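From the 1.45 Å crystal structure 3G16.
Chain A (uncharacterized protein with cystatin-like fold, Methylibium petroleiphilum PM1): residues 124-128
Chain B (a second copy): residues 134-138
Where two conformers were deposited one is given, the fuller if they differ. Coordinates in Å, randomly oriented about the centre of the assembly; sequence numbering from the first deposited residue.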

# COMPACT_ATOMS: atom_id res chain seq x y z
N TYR A 124 2.14 -3.01 -5.59
CA TYR A 124 3.42 -3.69 -5.69
C TYR A 124 4.62 -2.80 -5.71
O TYR A 124 4.58 -1.69 -6.24
N ALA A 125 5.75 -3.34 -5.22
CA ALA A 125 7.04 -2.69 -5.39
C ALA A 125 7.57 -3.04 -6.78
O ALA A 125 8.64 -3.65 -6.93
N SER A 126 6.81 -2.65 -7.81
CA SER A 126 7.16 -2.92 -9.18
C SER A 126 7.18 -1.59 -9.94
O SER A 126 6.32 -0.74 -9.69
N PRO A 127 8.14 -1.39 -10.84
CA PRO A 127 8.16 -0.11 -11.52
C PRO A 127 6.92 0.14 -12.38
O PRO A 127 6.24 -0.80 -12.81
N GLN A 128 6.69 1.40 -12.71
CA GLN A 128 5.59 1.77 -13.56
C GLN A 128 5.74 1.13 -14.92
O GLN A 128 6.81 1.25 -15.54
N ARG B 134 13.73 -9.86 -8.21
CA ARG B 134 13.39 -9.25 -6.93
C ARG B 134 12.68 -7.91 -7.19
O ARG B 134 13.29 -6.96 -7.66
N LEU B 135 11.40 -7.87 -6.89
CA LEU B 135 10.62 -6.66 -7.05
C LEU B 135 10.41 -6.11 -5.66
O LEU B 135 9.57 -6.60 -4.92
N GLU B 136 11.20 -5.11 -5.27
CA GLU B 136 11.19 -4.59 -3.93
C GLU B 136 11.61 -3.14 -3.99
O GLU B 136 11.92 -2.62 -5.07
N LEU B 137 11.61 -2.46 -2.86
CA LEU B 137 11.98 -1.04 -2.85
C LEU B 137 13.47 -0.83 -3.16
O LEU B 137 14.32 -1.56 -2.69
N GLY B 138 13.75 0.18 -3.97
CA GLY B 138 15.12 0.53 -4.28
C GLY B 138 15.84 1.17 -3.11
O GLY B 138 15.26 1.98 -2.37

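The two stretches meet without a single hydrogen bond between them, although a backbone carbonyl and a backbone amide lie close together. Ala A125 O sits 3.4 Å from Glu B136 N, but the angle is too poor for a hydrogen bond. The same oxygen is 3.3 Å from Leu B135 C, so the carbonyl rests against the peptide that joins Leu B135 to Glu B136. What holds the surfaces together here is packing, and it is modest in extent: 208 Å² is buried, counting both sides.

Ala A125 is the centre of the contact on chain A. It has more area covered by the other stretch than any other residue, 79 Å². Its CA-to-CB bond points toward chain B. Ala A125 CA and Glu B136 CA are 4.8 Å apart, and the methyl lies close against the partner's main chain, with Ala A125 CB 3.5 Å from Glu B136 CA. Ala A125 CB also lies 3.9 Å from Leu B137 N. The methyl therefore packs on main chain, not on a side chain.

Leu B135 makes the main side-chain contribution from chain B. Its CA-to-CB bond points toward chain A, with chi1 at -74° (m) and chi2 at 168° (t). This rotamer brings CD2 up to the next two residues of the partner. Leu B135 CD2 is 3.9 Å from Ser A126 OG and 4.0 Å from Pro A127 CD. The second of these is an apolar contact between side chains, methyl against ring carbon. The proline ring has a C-gamma endo pucker, and its CA-to-CB bond points sideways.

Ser A126 also points sideways, with chi1 at -177° (t). Its hydroxyl touches the leucine methyl but finds no polar partner there; OG is hydrogen-bonded elsewhere in the structure. The backbone before it is turned tightly. Ser A126 N makes a weak hydrogen bond to Tyr A124 O, 2.9 Å away, within the same stretch. Tyr A124 itself points sideways in the m rotamer, and its ring stays out of the contact.

The charged residues of chain B pair with each other. Arg B134 and Glu B136 both direct CA-to-CB away from chain A, as expected for alternate residues of an extended chain. Arg B134 NE lies 3.1 Å from Glu B136 OE2, forming a salt bridge with a nearly straight hydrogen bond of 172°. A second hydrogen bond runs from Arg B134 NH2 to Glu B136 OE1 at 3.2 Å. Arg B134 has chi1 m and chi2 t; Glu B136 has chi1 p and chi2 t. Arg B134 was deposited in two conformers, and this description applies to the one given.

Leu B137 starts away from chain A, but its end comes nearer: Leu B137 CD2 comes within 4.6 Å of Ala A125 CB. Its chi1 is m and its chi2 t. Gln A128 and Gly B138 take no part.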

# COMPACT_ATOMS: atom_id res chain seq x y z
CB TYR A 124 3.49 -4.48 -7.00
CG TYR A 124 2.52 -5.63 -7.19
CD1 TYR A 124 1.83 -6.21 -6.13
CD2 TYR A 124 2.37 -6.19 -8.46
CE1 TYR A 124 0.98 -7.34 -6.35
CE2 TYR A 124 1.55 -7.29 -8.67
CZ TYR A 124 0.86 -7.83 -7.62
OH TYR A 124 0.07 -8.94 -7.80
CB ALA A 125 8.03 -3.17 -4.32
CB SER A 126 6.18 -3.93 -9.76
OG SER A 126 6.54 -4.27 -11.09
CB PRO A 127 9.44 -0.19 -12.36
CG PRO A 127 9.71 -1.55 -12.56
CD PRO A 127 9.22 -2.26 -11.29
CB GLN A 128 5.53 3.26 -13.72
CG GLN A 128 5.33 3.96 -12.44
CD GLN A 128 5.45 5.44 -12.60
OE1 GLN A 128 4.76 6.05 -13.44
NE2 GLN A 128 6.29 6.07 -11.77
CB ARG B 134 14.63 -9.05 -6.04
CG ARG B 134 15.49 -10.29 -5.82
CD ARG B 134 16.56 -10.09 -4.71
NE ARG B 134 15.95 -9.81 -3.40
CZ ARG B 134 15.61 -10.71 -2.47
NH1 ARG B 134 15.85 -12.01 -2.62
NH2 ARG B 134 15.02 -10.26 -1.36
CB LEU B 135 9.31 -6.99 -7.77
CG LEU B 135 9.46 -7.27 -9.27
CD1 LEU B 135 8.20 -7.88 -9.85
CD2 LEU B 135 9.88 -6.03 -10.06
CB GLU B 136 12.11 -5.44 -3.01
CG GLU B 136 13.56 -5.59 -3.49
CD GLU B 136 14.32 -6.63 -2.74
OE1 GLU B 136 13.79 -7.37 -1.92
OE2 GLU B 136 15.54 -6.75 -2.99
CB LEU B 137 11.68 -0.44 -1.49
CG LEU B 137 10.22 -0.48 -1.04
CD1 LEU B 137 10.15 -0.21 0.45
CD2 LEU B 137 9.40 0.48 -1.85